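DNA repair and telomere maintenance protein nbs1 (Schizosaccharomyces pombe, PDB 3HUF) serves as the adaptor subunit of the MRN complex in DNA double-strand break repair, its N-terminal FHA and BRCT domains, modelled here, recognising phosphorylated proteins such as Ctp1. Local coordinates at residues 17-21 against 134-138; 47-53 against 67-73; 156-161 against 212-216. The contacts are given in a common frame with arbitrary orientation. Residue numbers count along the deposited sequence, not the author numbering.

Interaction 1 of 3, residues 17-21 against 134-138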
loop_
_atom_site.group_PDB
_atom_site.type_symbol
_atom_site.label_atom_id
_atom_site.label_comp_id
_atom_site.label_asym_id
_atom_site.label_seq_id
_atom_site.Cartn_x
_atom_site.Cartn_y
_atom_site.Cartn_z
ATOM N N ILE A 17 11.646 5.247 -11.039
ATOM C CA ILE A 17 11.467 4.718 -9.689
ATOM C C ILE A 17 12.831 4.442 -9.022
ATOM O O ILE A 17 13.659 3.717 -9.561
ATOM C CB ILE A 17 10.649 3.424 -9.718
ATOM C CG1 ILE A 17 9.259 3.695 -10.285
ATOM C CG2 ILE A 17 10.468 2.886 -8.335
ATOM C CD1 ILE A 17 8.539 2.406 -10.588
ATOM N N LEU A 18 13.050 5.032 -7.855
ATOM C CA LEU A 18 14.311 4.883 -7.148
ATOM C C LEU A 18 14.148 3.924 -5.977
ATOM O O LEU A 18 13.369 4.146 -5.083
ATOM C CB LEU A 18 14.805 6.260 -6.637
ATOM C CG LEU A 18 15.079 7.329 -7.704
ATOM C CD1 LEU A 18 15.728 8.590 -7.037
ATOM C CD2 LEU A 18 15.971 6.779 -8.854
ATOM N N PHE A 19 14.923 2.862 -5.970
ATOM C CA PHE A 19 14.875 1.912 -4.884
ATOM C C PHE A 19 15.911 2.303 -3.826
ATOM O O PHE A 19 16.809 3.084 -4.113
ATOM C CB PHE A 19 15.161 0.515 -5.434
ATOM C CG PHE A 19 14.312 0.152 -6.605
ATOM C CD1 PHE A 19 14.894 -0.159 -7.832
ATOM C CD2 PHE A 19 12.937 0.107 -6.495
ATOM C CE1 PHE A 19 14.103 -0.515 -8.927
ATOM C CE2 PHE A 19 12.145 -0.245 -7.570
ATOM C CZ PHE A 19 12.732 -0.546 -8.796
ATOM N N PRO A 20 15.743 1.811 -2.583
ATOM C CA PRO A 20 16.786 1.860 -1.568
ATOM C C PRO A 20 18.170 1.513 -2.119
ATOM O O PRO A 20 18.322 0.511 -2.824
ATOM C CB PRO A 20 16.320 0.808 -0.567
ATOM C CG PRO A 20 14.787 1.007 -0.580
ATOM C CD PRO A 20 14.491 1.230 -2.044
ATOM N N GLY A 21 19.154 2.343 -1.771
ATOM C CA GLY A 21 20.529 2.173 -2.216
ATOM C C GLY A 21 21.034 3.558 -2.567
ATOM O O GLY A 21 20.438 4.570 -2.184
ATOM N N ASN A 134 11.153 -4.984 0.834
ATOM C CA ASN A 134 11.849 -3.920 1.538
ATOM C C ASN A 134 12.958 -3.301 0.664
ATOM O O ASN A 134 13.128 -2.088 0.650
ATOM C CB ASN A 134 12.384 -4.405 2.898
ATOM C CG ASN A 134 11.245 -4.791 3.885
ATOM O OD1 ASN A 134 10.051 -4.453 3.689
ATOM N ND2 ASN A 134 11.609 -5.534 4.920
ATOM N N LEU A 135 13.671 -4.148 -0.079
ATOM C CA LEU A 135 14.733 -3.705 -0.979
ATOM C C LEU A 135 14.229 -2.876 -2.151
ATOM O O LEU A 135 15.008 -2.144 -2.744
ATOM C CB LEU A 135 15.573 -4.890 -1.468
ATOM C CG LEU A 135 16.389 -5.549 -0.362
ATOM C CD1 LEU A 135 16.868 -6.925 -0.776
ATOM C CD2 LEU A 135 17.562 -4.667 0.059
ATOM N N LEU A 136 12.930 -2.970 -2.451
ATOM C CA LEU A 136 12.278 -2.084 -3.400
ATOM C C LEU A 136 11.751 -0.799 -2.770
ATOM O O LEU A 136 11.291 0.076 -3.489
ATOM C CB LEU A 136 11.102 -2.795 -4.097
ATOM C CG LEU A 136 11.401 -4.075 -4.881
ATOM C CD1 LEU A 136 10.123 -4.662 -5.526
ATOM C CD2 LEU A 136 12.480 -3.807 -5.944
ATOM N N GLY A 137 11.798 -0.695 -1.445
ATOM C CA GLY A 137 11.219 0.451 -0.711
ATOM C C GLY A 137 9.782 0.249 -0.272
ATOM O O GLY A 137 9.049 1.224 -0.013
ATOM N N ILE A 138 9.354 -1.015 -0.216
ATOM C CA ILE A 138 7.964 -1.322 0.091
ATOM C C ILE A 138 7.861 -1.877 1.519
ATOM O O ILE A 138 8.296 -2.987 1.774
ATOM C CB ILE A 138 7.299 -2.289 -0.960
ATOM C CG1 ILE A 138 7.349 -1.677 -2.370
ATOM C CG2 ILE A 138 5.796 -2.592 -0.578
ATOM C CD1 ILE A 138 7.118 -2.735 -3.524
#
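Start with the Phe19 ring. With chi1 near -51° (m) it lies against Leu136, whose own m,t rotamer sends CD2 out over the ring: the methyl carbon sits 4.2 Å from the ring centroid and 20° off the normal, a CH-pi contact over the face. The closest apolar approach between these side chains is Phe19 CE2 to Leu136 CD2, 3.9 Å. The CA-to-CB bond of Leu136 points away from 17-21, so it is the rotamer that brings the end of the side chain back. On the same ring, Phe19 CD2 comes 3.4 Å from the carbonyl oxygen Leu136 O.

Pro20 packs on backbone: Pro20 CD is 3.5 Å from Leu135 O and 3.4 Å from Gly137 N, while Pro20 CG lies 3.7 Å from Asn134 O. That backbone is a type I turn closed by Gly137 N to Asn134 O at 2.8 Å, and it ends the preceding helix in a Schellman motif. Gly137 has positive phi, where a CB would jam against the preceding carbonyl, and one would also stand only 3.3 Å from Pro20 CD.

The contact is thus van der Waals packing between the Phe19-Pro20 corner of the FHA domain and the turn that follows helix 123-134 in BRCT 1, joining the two domains directly. Leu135 O accepts a hydrogen bond from Lys188 NZ, and Phe19 also touches Met1. Strand 16-18, at the edge of its sheet, pairs with strand 2-6 through Leu18 and Trp2; beyond the Phe19-Pro20 corner the chain enters strand 21-26; across the contact, the turn leads from helix 123-134 into strand 140-141.

Interaction 2 of 3, residues 47-53 against 67-73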
loop_
_atom_site.group_PDB
_atom_site.type_symbol
_atom_site.label_atom_id
_atom_site.label_comp_id
_atom_site.label_asym_id
_atom_site.label_seq_id
_atom_site.Cartn_x
_atom_site.Cartn_y
_atom_site.Cartn_z
ATOM N N HIS A 47 27.566 15.122 -9.666
ATOM C CA HIS A 47 27.062 16.295 -8.936
ATOM C C HIS A 47 26.550 16.014 -7.521
ATOM O O HIS A 47 26.938 16.700 -6.562
ATOM C CB HIS A 47 25.994 17.042 -9.750
ATOM C CG HIS A 47 25.669 18.399 -9.205
ATOM N ND1 HIS A 47 26.119 19.564 -9.780
ATOM C CD2 HIS A 47 24.948 18.774 -8.124
ATOM C CE1 HIS A 47 25.694 20.599 -9.078
ATOM N NE2 HIS A 47 24.974 20.144 -8.071
ATOM N N ALA A 48 25.666 15.031 -7.406
ATOM C CA ALA A 48 25.034 14.684 -6.147
ATOM C C ALA A 48 25.003 13.173 -5.926
ATOM O O ALA A 48 25.023 12.392 -6.882
ATOM C CB ALA A 48 23.596 15.243 -6.098
ATOM N N ARG A 49 24.938 12.779 -4.660
ATOM C CA ARG A 49 24.604 11.422 -4.293
ATOM C C ARG A 49 23.242 11.423 -3.601
ATOM O O ARG A 49 23.006 12.232 -2.715
ATOM C CB ARG A 49 25.677 10.844 -3.378
ATOM C CG ARG A 49 25.380 9.432 -2.917
ATOM C CD ARG A 49 26.405 8.940 -1.892
ATOM N NE ARG A 49 27.776 9.162 -2.364
ATOM C CZ ARG A 49 28.462 8.326 -3.148
ATOM N NH1 ARG A 49 27.927 7.172 -3.565
ATOM N NH2 ARG A 49 29.700 8.653 -3.519
ATOM N N PHE A 50 22.337 10.565 -4.062
ATOM C CA PHE A 50 21.059 10.325 -3.419
ATOM C C PHE A 50 21.168 8.946 -2.790
ATOM O O PHE A 50 21.507 7.984 -3.477
ATOM C CB PHE A 50 19.911 10.245 -4.427
ATOM C CG PHE A 50 19.658 11.503 -5.221
ATOM C CD1 PHE A 50 20.263 12.721 -4.903
ATOM C CD2 PHE A 50 18.768 11.454 -6.271
ATOM C CE1 PHE A 50 20.000 13.854 -5.656
ATOM C CE2 PHE A 50 18.476 12.586 -7.034
ATOM C CZ PHE A 50 19.087 13.789 -6.727
ATOM N N THR A 51 20.885 8.853 -1.497
ATOM C CA THR A 51 20.891 7.587 -0.771
ATOM C C THR A 51 19.509 7.420 -0.188
ATOM O O THR A 51 18.999 8.309 0.491
ATOM C CB THR A 51 21.952 7.538 0.367
ATOM O OG1 THR A 51 23.244 7.805 -0.180
ATOM C CG2 THR A 51 21.992 6.157 1.022
ATOM N N ILE A 52 18.864 6.315 -0.530
ATOM C CA ILE A 52 17.541 6.038 -0.013
ATOM C C ILE A 52 17.692 4.891 0.963
ATOM O O ILE A 52 18.241 3.843 0.610
ATOM C CB ILE A 52 16.549 5.729 -1.138
ATOM C CG1 ILE A 52 16.433 6.980 -2.021
ATOM C CG2 ILE A 52 15.179 5.314 -0.553
ATOM C CD1 ILE A 52 15.654 6.774 -3.265
ATOM N N LEU A 53 17.255 5.096 2.206
ATOM C CA LEU A 53 17.355 4.006 3.168
ATOM C C LEU A 53 16.200 3.056 2.951
ATOM O O LEU A 53 15.172 3.412 2.422
ATOM C CB LEU A 53 17.446 4.481 4.629
ATOM C CG LEU A 53 18.567 5.457 4.980
ATOM C CD1 LEU A 53 18.549 5.803 6.479
ATOM C CD2 LEU A 53 19.959 4.925 4.528
ATOM N N GLU A 67 13.690 7.076 4.078
ATOM C CA GLU A 67 14.540 8.261 4.250
ATOM C C GLU A 67 15.345 8.509 2.975
ATOM O O GLU A 67 15.977 7.593 2.419
ATOM C CB GLU A 67 15.499 8.084 5.434
ATOM C CG GLU A 67 16.355 9.308 5.717
ATOM C CD GLU A 67 17.070 9.183 7.022
ATOM O OE1 GLU A 67 18.313 9.395 7.054
ATOM O OE2 GLU A 67 16.385 8.844 8.016
ATOM N N PHE A 68 15.303 9.753 2.519
ATOM C CA PHE A 68 15.947 10.155 1.274
ATOM C C PHE A 68 17.058 11.133 1.663
ATOM O O PHE A 68 16.794 12.184 2.242
ATOM C CB PHE A 68 14.886 10.822 0.386
ATOM C CG PHE A 68 15.271 10.965 -1.079
ATOM C CD1 PHE A 68 14.516 10.321 -2.065
ATOM C CD2 PHE A 68 16.350 11.768 -1.476
ATOM C CE1 PHE A 68 14.835 10.464 -3.413
ATOM C CE2 PHE A 68 16.662 11.933 -2.825
ATOM C CZ PHE A 68 15.906 11.273 -3.793
ATOM N N GLU A 69 18.306 10.788 1.338
ATOM C CA GLU A 69 19.449 11.631 1.671
ATOM C C GLU A 69 20.109 12.165 0.414
ATOM O O GLU A 69 20.163 11.480 -0.608
ATOM C CB GLU A 69 20.464 10.844 2.510
ATOM C CG GLU A 69 19.801 10.086 3.618
ATOM C CD GLU A 69 20.693 9.082 4.304
ATOM O OE1 GLU A 69 21.742 8.711 3.748
ATOM O OE2 GLU A 69 20.330 8.655 5.409
ATOM N N VAL A 70 20.596 13.397 0.496
ATOM C CA VAL A 70 21.258 14.066 -0.629
ATOM C C VAL A 70 22.590 14.611 -0.126
ATOM O O VAL A 70 22.611 15.349 0.839
ATOM C CB VAL A 70 20.393 15.238 -1.180
ATOM C CG1 VAL A 70 21.188 16.098 -2.172
ATOM C CG2 VAL A 70 19.097 14.709 -1.831
ATOM N N LYS A 71 23.687 14.228 -0.778
ATOM C CA LYS A 71 24.972 14.864 -0.580
ATOM C C LYS A 71 25.418 15.632 -1.818
ATOM O O LYS A 71 25.290 15.152 -2.940
ATOM C CB LYS A 71 26.045 13.834 -0.244
ATOM C CG LYS A 71 25.927 13.236 1.140
ATOM C CD LYS A 71 27.309 13.209 1.784
ATOM C CE LYS A 71 27.969 14.596 1.710
ATOM N NZ LYS A 71 29.386 14.637 2.218
ATOM N N ASP A 72 25.955 16.828 -1.603
ATOM C CA ASP A 72 26.549 17.581 -2.683
ATOM C C ASP A 72 27.981 17.076 -2.812
ATOM O O ASP A 72 28.679 16.946 -1.807
ATOM C CB ASP A 72 26.526 19.080 -2.383
ATOM C CG ASP A 72 27.233 19.883 -3.448
ATOM O OD1 ASP A 72 26.628 20.157 -4.513
ATOM O OD2 ASP A 72 28.421 20.192 -3.240
ATOM N N LEU A 73 28.421 16.786 -4.036
ATOM C CA LEU A 73 29.771 16.237 -4.232
ATOM C C LEU A 73 30.792 17.335 -4.555
ATOM O O LEU A 73 31.400 17.352 -5.636
ATOM C CB LEU A 73 29.776 15.115 -5.297
ATOM C CG LEU A 73 28.795 13.938 -5.126
ATOM C CD1 LEU A 73 28.815 13.038 -6.346
ATOM C CD2 LEU A 73 29.076 13.124 -3.858
#
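Two strands, 48-52 and 68-72, run antiparallel at 161° with their axes 4.6 Å apart, and the side chains alternate between two quite different surfaces. On the buried one, Phe50 and Phe68 tilt against each other (centroids 5.4 Å apart, planes at 53°), with Phe50 CD2 3.8 Å from Phe68 CZ. Val70 fills the hollow beside Phe50, CG2 to Phe50 CD1 at 3.8 Å. Ile52 rests over a face of Phe68, its CG1 4.2 Å from the ring centroid.

They are neighbours in one sheet of the FHA beta sandwich, 48-52 in its middle between 21-26 and 68-72, and the side chains just described enter its core: Phe50 meets Ile100 and Phe68 meets Leu98 of the facing sheet, while Trp2 packs edge-to-face with Phe68. Six backbone hydrogen bonds set the register, from Leu73 N to His47 O (2.9 Å) through to Leu53 N to Glu67 O (2.8 Å).

On the other surface, Arg49, Thr51, Glu69 and Lys71 form a more polar, partly exposed surface. Leu73 leans into the side of Arg49, CD2 to Arg49 CB at 4.1 Å, and Leu53 CD1 lies against the two carboxylates, 3.6 Å from Glu67 OE1 and 3.5 Å from Glu69 OE2. At the far end His47 and Ala48 both face Val25, a classic bulge. His47 is buried, and its ND1 and NE2 are hydrogen-bonded to Ser44 N and Gly78 O.

Interaction 3 of 3, residues 156-161 against 212-216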
loop_
_atom_site.group_PDB
_atom_site.type_symbol
_atom_site.label_atom_id
_atom_site.label_comp_id
_atom_site.label_asym_id
_atom_site.label_seq_id
_atom_site.Cartn_x
_atom_site.Cartn_y
_atom_site.Cartn_z
ATOM N N GLN A 156 -5.459 -19.578 -2.449
ATOM C CA GLN A 156 -6.857 -19.939 -2.177
ATOM C C GLN A 156 -7.061 -21.407 -2.485
ATOM O O GLN A 156 -7.755 -21.775 -3.452
ATOM C CB GLN A 156 -7.809 -19.094 -3.022
ATOM C CG GLN A 156 -9.194 -18.935 -2.424
ATOM C CD GLN A 156 -10.144 -18.201 -3.355
ATOM O OE1 GLN A 156 -9.875 -17.071 -3.762
ATOM N NE2 GLN A 156 -11.268 -18.835 -3.684
ATOM N N ALA A 157 -6.469 -22.252 -1.651
ATOM C CA ALA A 157 -6.221 -23.646 -2.013
ATOM C C ALA A 157 -7.508 -24.474 -2.155
ATOM O O ALA A 157 -7.591 -25.576 -1.633
ATOM C CB ALA A 157 -5.267 -24.266 -0.989
ATOM N N GLY A 158 -8.495 -23.933 -2.875
ATOM C CA GLY A 158 -9.853 -24.490 -2.920
ATOM C C GLY A 158 -10.604 -24.375 -1.591
ATOM O O GLY A 158 -11.511 -25.163 -1.309
ATOM N N SER A 159 -10.232 -23.391 -0.770
ATOM C CA SER A 159 -10.829 -23.233 0.557
ATOM C C SER A 159 -11.310 -21.804 0.821
ATOM O O SER A 159 -11.078 -20.897 0.009
ATOM C CB SER A 159 -9.841 -23.668 1.653
ATOM O OG SER A 159 -8.698 -22.824 1.686
ATOM N N SER A 160 -11.967 -21.616 1.966
ATOM C CA SER A 160 -12.505 -20.321 2.366
ATOM C C SER A 160 -11.415 -19.265 2.487
ATOM O O SER A 160 -10.288 -19.574 2.897
ATOM C CB SER A 160 -13.205 -20.440 3.720
ATOM O OG SER A 160 -14.330 -21.292 3.647
ATOM N N ILE A 161 -11.755 -18.018 2.159
ATOM C CA ILE A 161 -10.827 -16.890 2.399
ATOM C C ILE A 161 -10.869 -16.466 3.878
ATOM O O ILE A 161 -11.851 -16.718 4.579
ATOM C CB ILE A 161 -11.100 -15.651 1.483
ATOM C CG1 ILE A 161 -12.506 -15.070 1.716
ATOM C CG2 ILE A 161 -10.811 -15.988 0.005
ATOM C CD1 ILE A 161 -12.730 -13.702 1.077
ATOM N N ASN A 212 -15.001 -16.424 -8.808
ATOM C CA ASN A 212 -14.546 -16.783 -7.472
ATOM C C ASN A 212 -15.707 -16.716 -6.473
ATOM O O ASN A 212 -16.193 -15.626 -6.177
ATOM C CB ASN A 212 -13.403 -15.848 -7.064
ATOM C CG ASN A 212 -12.572 -16.397 -5.918
ATOM O OD1 ASN A 212 -13.083 -17.088 -5.039
ATOM N ND2 ASN A 212 -11.282 -16.078 -5.915
ATOM N N ASP A 213 -16.145 -17.874 -5.964
ATOM C CA ASP A 213 -17.277 -17.930 -5.026
ATOM C C ASP A 213 -16.965 -17.462 -3.592
ATOM O O ASP A 213 -17.758 -17.669 -2.668
ATOM C CB ASP A 213 -17.946 -19.321 -5.026
ATOM C CG ASP A 213 -17.143 -20.392 -4.261
ATOM O OD1 ASP A 213 -15.987 -20.161 -3.833
ATOM O OD2 ASP A 213 -17.692 -21.504 -4.100
ATOM N N GLN A 214 -15.807 -16.850 -3.405
ATOM C CA GLN A 214 -15.453 -16.300 -2.117
ATOM C C GLN A 214 -15.595 -14.776 -2.158
ATOM O O GLN A 214 -15.489 -14.106 -1.132
ATOM C CB GLN A 214 -14.022 -16.713 -1.737
ATOM C CG GLN A 214 -13.847 -18.222 -1.494
ATOM C CD GLN A 214 -14.627 -18.713 -0.276
ATOM O OE1 GLN A 214 -14.443 -18.209 0.834
ATOM N NE2 GLN A 214 -15.504 -19.696 -0.486
ATOM N N PHE A 215 -15.844 -14.247 -3.357
ATOM C CA PHE A 215 -16.005 -12.807 -3.565
ATOM C C PHE A 215 -17.288 -12.510 -4.322
ATOM O O PHE A 215 -17.697 -13.300 -5.174
ATOM C CB PHE A 215 -14.845 -12.248 -4.383
ATOM C CG PHE A 215 -13.534 -12.253 -3.665
ATOM C CD1 PHE A 215 -12.641 -13.306 -3.833
ATOM C CD2 PHE A 215 -13.186 -11.191 -2.825
ATOM C CE1 PHE A 215 -11.433 -13.308 -3.172
ATOM C CE2 PHE A 215 -11.994 -11.178 -2.153
ATOM C CZ PHE A 215 -11.102 -12.222 -2.319
ATOM N N PRO A 216 -17.929 -11.363 -4.020
ATOM C CA PRO A 216 -18.956 -10.875 -4.937
ATOM C C PRO A 216 -18.294 -10.009 -6.012
ATOM O O PRO A 216 -17.064 -9.991 -6.103
ATOM C CB PRO A 216 -19.872 -10.050 -4.031
ATOM C CG PRO A 216 -18.971 -9.539 -2.953
ATOM C CD PRO A 216 -17.779 -10.481 -2.845
#
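Two side-chain amides meet head to head here: Gln156 and Asn212 exchange a pair of hydrogen bonds, Asn212 ND2 to Gln156 OE1 at 2.8 Å and Gln156 NE2 to Asn212 OD1 at 2.9 Å, both nearly straight. Asn212 OD1 also takes the backbone Gln214 N at 3.2 Å, an Asx turn within the type I turn 212-215. Gln214 then folds back, m,m, so that its OE1 accepts from Ile161 N at 3.0 Å, just before helix 163-170 begins. Next to these bonds, Ile161 CG2 packs on Gln214 CB (3.7 Å) and Ile161 CD1 lies over a face of the Phe215 ring, 4.0 Å from CZ; Phe169 meets that ring too. The contact joins a BRCT 1 loop to the chain leading toward BRCT 2, where Gln214 O accepts a hydrogen bond from Trp298 NE1. Since its polar links are neutral amides and backbone, with no salt bridge across the two segments, the join relies on directed hydrogen bonds beside a small apolar patch.

Overall arrangement
Along the elongated chain, the contacts run from one domain to the next. Interaction 2 pairs two neighbouring strands of the FHA sandwich, interaction 1 joins FHA to BRCT 1, and interaction 3 ties BRCT 1 to the segment leading toward BRCT 2. The first two touch, with centres 14 Å apart: Gly21 O lies 2.9 Å from Ile52 N, a probable hydrogen bond, and Leu18 CB packs 3.5 Å from Ile52 CD1, so the inter-domain corner is continuous with the FHA core. Interaction 3 stands apart, its centre 32 Å from that of interaction 1 and 46 Å from that of interaction 2, across the chain's centre from the latter; the nearest atoms of interactions 2 and 3 are about 31 Å apart.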